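PDB 5YKR: probable aminotransferase from Pseudomonas aeruginosa, which is of undetermined function but belongs to the class-III aminotransferases, a family of pyridoxal-phosphate-dependent enzymes of the fold type I architecture. Local coordinates for residues Phe5-Leu9 / Arg374-His378; Glu387-Met391 / Ala404-Glu410. Residues are numbered along the deposited sequence.

Contact 1 (Phe5-Leu9 / Arg374-His378); sequences FGLDL and RLPWH
Neither segment is regular: Phe5-Leu9 leads into helix 9-26, and Arg374-His378 runs from helix 349-372 to strand 378-382. The nearest CA atoms are those of Gly6 and Leu375, 5.8 Å apart. Arg374 closes its helix in a Schellman motif with positive phi (60°), and Pro376 (-84°/55°) centres an inverse gamma turn whose bond, Trp377 N to Leu375 O at 2.8 Å, is weak. Gly6 sits at 83°/6°; a CB there would lie 2.6 Å from Pro376 CD and press on the carbonyl O of Phe5. The contact fastens the N-terminal tail onto the C-terminal part of the chain, consistent with the small domain of fold type I enzymes being built from both chain ends. The polar link is Trp377 NE1 to Phe5 O, 2.8 Å with an N-H...O angle of 151°, the indole (chi1 m, chi2 9°) meeting the carbonyl edge-on. Apolar contacts join Leu7 CD1 to Trp377 CZ2 (3.8 Å) and Leu7 CD2 to Leu375 CD2 (3.9 Å), both leucines mt.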
# COMPACT_ATOMS: atom_id res chain seq x y z
N PHE A 5 -29.86 -24.69 3.79
CA PHE A 5 -28.84 -24.97 2.71
C PHE A 5 -28.65 -26.45 2.34
O PHE A 5 -27.64 -26.87 1.76
CB PHE A 5 -27.47 -24.40 3.14
CG PHE A 5 -27.50 -22.97 3.64
CD1 PHE A 5 -27.55 -21.95 2.74
CD2 PHE A 5 -27.54 -22.66 4.99
CE1 PHE A 5 -27.54 -20.62 3.17
CE2 PHE A 5 -27.55 -21.35 5.42
CZ PHE A 5 -27.52 -20.33 4.50
N GLY A 6 -29.62 -27.28 2.69
CA GLY A 6 -29.58 -28.67 2.35
C GLY A 6 -28.77 -29.54 3.28
O GLY A 6 -28.62 -30.71 2.99
N LEU A 7 -28.27 -28.99 4.40
CA LEU A 7 -27.50 -29.74 5.40
C LEU A 7 -28.15 -29.64 6.80
O LEU A 7 -28.85 -28.66 7.12
CB LEU A 7 -26.08 -29.18 5.49
CG LEU A 7 -25.23 -29.17 4.21
CD1 LEU A 7 -23.87 -28.57 4.47
CD2 LEU A 7 -25.07 -30.55 3.65
N ASP A 8 -27.88 -30.66 7.63
CA ASP A 8 -28.28 -30.64 9.03
C ASP A 8 -27.20 -29.88 9.84
O ASP A 8 -26.06 -30.38 10.04
CB ASP A 8 -28.47 -32.08 9.53
CG ASP A 8 -28.86 -32.16 11.01
OD1 ASP A 8 -28.64 -31.23 11.78
OD2 ASP A 8 -29.44 -33.20 11.42
N LEU A 9 -27.54 -28.68 10.33
CA LEU A 9 -26.57 -27.86 11.02
C LEU A 9 -26.00 -28.49 12.28
O LEU A 9 -24.85 -28.22 12.65
CB LEU A 9 -27.08 -26.46 11.29
CG LEU A 9 -27.30 -25.58 10.05
CD1 LEU A 9 -27.80 -24.22 10.47
CD2 LEU A 9 -26.03 -25.44 9.18
N ARG A 374 -27.77 -33.97 -4.54
CA ARG A 374 -29.02 -33.19 -4.67
C ARG A 374 -28.98 -31.93 -3.83
O ARG A 374 -29.99 -31.45 -3.30
CB ARG A 374 -30.25 -34.07 -4.37
CG ARG A 374 -30.34 -35.31 -5.26
CD ARG A 374 -31.69 -36.01 -5.08
NE ARG A 374 -31.75 -37.18 -5.95
CZ ARG A 374 -32.62 -38.17 -5.86
NH1 ARG A 374 -33.60 -38.16 -4.95
NH2 ARG A 374 -32.51 -39.18 -6.71
N LEU A 375 -27.79 -31.35 -3.71
CA LEU A 375 -27.66 -30.14 -2.90
C LEU A 375 -28.20 -28.94 -3.66
O LEU A 375 -27.94 -28.81 -4.85
CB LEU A 375 -26.21 -29.92 -2.49
CG LEU A 375 -25.67 -30.83 -1.44
CD1 LEU A 375 -24.14 -30.79 -1.45
CD2 LEU A 375 -26.21 -30.47 -0.07
N PRO A 376 -28.86 -28.00 -2.96
CA PRO A 376 -29.38 -26.79 -3.60
C PRO A 376 -28.29 -25.74 -3.72
O PRO A 376 -28.43 -24.60 -3.26
CB PRO A 376 -30.48 -26.36 -2.60
CG PRO A 376 -29.96 -26.77 -1.26
CD PRO A 376 -29.24 -28.06 -1.53
N TRP A 377 -27.19 -26.13 -4.35
CA TRP A 377 -25.99 -25.31 -4.49
C TRP A 377 -25.61 -25.31 -5.98
O TRP A 377 -26.10 -26.12 -6.77
CB TRP A 377 -24.81 -25.93 -3.74
CG TRP A 377 -24.90 -26.11 -2.24
CD1 TRP A 377 -26.00 -25.94 -1.45
CD2 TRP A 377 -23.86 -26.53 -1.37
NE1 TRP A 377 -25.68 -26.20 -0.15
CE2 TRP A 377 -24.37 -26.57 -0.08
CE3 TRP A 377 -22.50 -26.82 -1.56
CZ2 TRP A 377 -23.59 -26.91 1.02
CZ3 TRP A 377 -21.74 -27.15 -0.49
CH2 TRP A 377 -22.29 -27.21 0.80
N HIS A 378 -24.70 -24.39 -6.37
CA HIS A 378 -24.19 -24.42 -7.74
C HIS A 378 -22.73 -24.00 -7.73
O HIS A 378 -22.27 -23.40 -6.75
CB HIS A 378 -24.98 -23.53 -8.72
CG HIS A 378 -24.82 -22.08 -8.47
ND1 HIS A 378 -25.47 -21.41 -7.46
CD2 HIS A 378 -23.99 -21.19 -9.06
CE1 HIS A 378 -25.04 -20.15 -7.44
NE2 HIS A 378 -24.15 -19.99 -8.41

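Contact 2 (Glu387-Met391 / Ala404-Glu410); sequences EYLFM and ARNGLIE
Strand 385-389 ends at Leu389, and Phe390 (-89°/57°) centres an inverse gamma turn, its Met391 N to Leu389 O bond weak at 3.0 Å. The facing segment is extended from Arg405 to Asn406 and turns helical at Gly407. Register is set by Phe390 and Ala404, whose CA atoms are 4.6 Å apart: Phe390 N donates to Ala404 O at 3.0 Å and 156°, the single hydrogen bond across. Phe390 (chi1 m) points toward the helix start, its CZ 3.7 Å from Ile409 CG2 and 3.9 Å from Glu410 CG. Ala404 CB touches both Leu389 CD2 (4.0 Å) and Met391 SD (3.7 Å).

Within 404-410, Arg405, Asn406 and Glu410 largely satisfy one another, whereas the backbone of 387-389 pairs with Thr380, His378 and Asn429. Arg405 (mmm) curls back so that NE reaches Glu410 OE2 at 2.8 Å and NH2 reaches Glu410 OE1 at 3.0 Å, a two-pronged salt bridge; NH2 also donates to the Phe427 carbonyl. Glu387 OE2 stands 4.1 Å from Arg405 NH1 but well out of the guanidinium plane, so only charge attraction operates, and its hydrogen bond comes from Asn429 N. At the helix start Asn406 OD1 accepts from Ile409 N (2.9 Å, 169°), Glu410 OE2 accepts from Asn406 N (2.9 Å) and, weakly, from Asn429 ND2, and Asn406 O accepts from Glu410 N (3.0 Å). The reciprocal side-chain bonds resemble a capping box with the acid one residue later than usual, making this an Asn N-cap of helix 407-418 packed against the end of a strand in the three-stranded antiparallel sheet.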
# COMPACT_ATOMS: atom_id res chain seq x y z
N GLU A 387 -15.75 -21.32 -8.01
CA GLU A 387 -16.39 -21.09 -6.69
C GLU A 387 -17.81 -21.59 -6.71
O GLU A 387 -18.54 -21.35 -7.66
CB GLU A 387 -16.34 -19.59 -6.36
CG GLU A 387 -16.94 -19.22 -5.01
CD GLU A 387 -16.36 -17.95 -4.40
OE1 GLU A 387 -15.66 -17.20 -5.14
OE2 GLU A 387 -16.65 -17.67 -3.19
N TYR A 388 -18.20 -22.19 -5.58
CA TYR A 388 -19.58 -22.59 -5.38
C TYR A 388 -20.30 -21.66 -4.35
O TYR A 388 -19.66 -20.90 -3.58
CB TYR A 388 -19.71 -24.05 -5.01
CG TYR A 388 -18.81 -24.53 -3.92
CD1 TYR A 388 -19.23 -24.51 -2.56
CD2 TYR A 388 -17.55 -25.04 -4.19
CE1 TYR A 388 -18.39 -24.93 -1.56
CE2 TYR A 388 -16.72 -25.50 -3.18
CZ TYR A 388 -17.17 -25.47 -1.88
OH TYR A 388 -16.40 -25.89 -0.84
N LEU A 389 -21.62 -21.68 -4.42
CA LEU A 389 -22.49 -20.85 -3.58
C LEU A 389 -23.65 -21.73 -3.16
O LEU A 389 -24.11 -22.60 -3.93
CB LEU A 389 -23.03 -19.67 -4.40
CG LEU A 389 -22.44 -18.27 -4.32
CD1 LEU A 389 -23.14 -17.37 -5.32
CD2 LEU A 389 -22.42 -17.71 -2.89
N PHE A 390 -24.20 -21.44 -1.97
CA PHE A 390 -25.25 -22.30 -1.40
C PHE A 390 -26.65 -21.84 -1.84
O PHE A 390 -27.52 -21.56 -1.01
CB PHE A 390 -25.16 -22.35 0.13
CG PHE A 390 -23.78 -22.59 0.69
CD1 PHE A 390 -22.87 -23.45 0.07
CD2 PHE A 390 -23.39 -21.98 1.86
CE1 PHE A 390 -21.61 -23.66 0.61
CE2 PHE A 390 -22.14 -22.20 2.43
CZ PHE A 390 -21.25 -23.02 1.79
N MET A 391 -26.85 -21.78 -3.15
CA MET A 391 -28.16 -21.53 -3.73
C MET A 391 -28.26 -22.28 -5.07
O MET A 391 -27.24 -22.62 -5.70
CB MET A 391 -28.38 -20.02 -3.91
CG MET A 391 -27.37 -19.31 -4.81
SD MET A 391 -27.45 -17.52 -4.85
CE MET A 391 -29.00 -17.27 -5.73
N ALA A 404 -26.53 -16.59 0.32
CA ALA A 404 -26.05 -17.97 0.04
C ALA A 404 -24.65 -18.29 0.59
O ALA A 404 -23.93 -19.18 0.02
CB ALA A 404 -26.09 -18.16 -1.44
N ARG A 405 -24.29 -17.55 1.64
CA ARG A 405 -23.05 -17.68 2.37
C ARG A 405 -23.41 -18.08 3.82
O ARG A 405 -24.46 -17.71 4.33
CB ARG A 405 -22.21 -16.36 2.26
CG ARG A 405 -21.76 -15.99 0.81
CD ARG A 405 -20.70 -16.93 0.19
NE ARG A 405 -19.52 -16.99 1.05
CZ ARG A 405 -18.43 -16.23 0.91
NH1 ARG A 405 -18.28 -15.38 -0.14
NH2 ARG A 405 -17.44 -16.34 1.79
N ASN A 406 -22.55 -18.85 4.48
CA ASN A 406 -22.75 -19.31 5.84
C ASN A 406 -21.43 -19.63 6.49
O ASN A 406 -20.70 -20.51 5.99
CB ASN A 406 -23.67 -20.54 5.89
CG ASN A 406 -23.95 -20.99 7.31
OD1 ASN A 406 -23.21 -21.83 7.91
ND2 ASN A 406 -24.97 -20.36 7.92
N GLY A 407 -21.13 -18.94 7.59
CA GLY A 407 -19.84 -19.05 8.23
C GLY A 407 -19.48 -20.45 8.72
O GLY A 407 -18.33 -20.92 8.57
N LEU A 408 -20.46 -21.11 9.31
CA LEU A 408 -20.24 -22.41 9.91
C LEU A 408 -19.99 -23.50 8.86
O LEU A 408 -19.04 -24.28 8.98
CB LEU A 408 -21.40 -22.80 10.82
CG LEU A 408 -21.33 -24.22 11.38
CD1 LEU A 408 -20.10 -24.45 12.23
CD2 LEU A 408 -22.56 -24.57 12.21
N ILE A 409 -20.83 -23.55 7.82
CA ILE A 409 -20.66 -24.55 6.77
C ILE A 409 -19.32 -24.30 6.07
O ILE A 409 -18.52 -25.23 5.86
CB ILE A 409 -21.81 -24.55 5.76
CG1 ILE A 409 -23.12 -24.96 6.45
CG2 ILE A 409 -21.46 -25.43 4.58
CD1 ILE A 409 -24.36 -24.65 5.62
N GLU A 410 -19.04 -23.03 5.75
CA GLU A 410 -17.77 -22.68 5.13
C GLU A 410 -16.55 -23.09 5.95
O GLU A 410 -15.62 -23.72 5.43
CB GLU A 410 -17.74 -21.20 4.81
CG GLU A 410 -18.72 -20.82 3.72
CD GLU A 410 -18.90 -19.31 3.54
OE1 GLU A 410 -17.96 -18.54 3.81
OE2 GLU A 410 -19.98 -18.93 3.05

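From the N terminus, Phe5-Leu9 waits through 364 residues, which include the seven-stranded mixed sheet, before Arg374-His378 closes contact 1. Contact 2 opens afterwards and closes over only 12 residues, including helix 398-402, so the two are in series, neither nested nor crossed. They share a seam, with centres about 9 Å apart. His378 leads into strand 378-382, antiparallel to 385-389: His378 O probably bonds Leu389 N (3.0 Å), and His378 ND1 Met391 O (2.8 Å). The Trp377 and Phe390 rings meet at about 40°, while Phe5 and Leu7 touch Ile409, tying the N-terminal tail, the three-stranded sheet and helix 407-418 together.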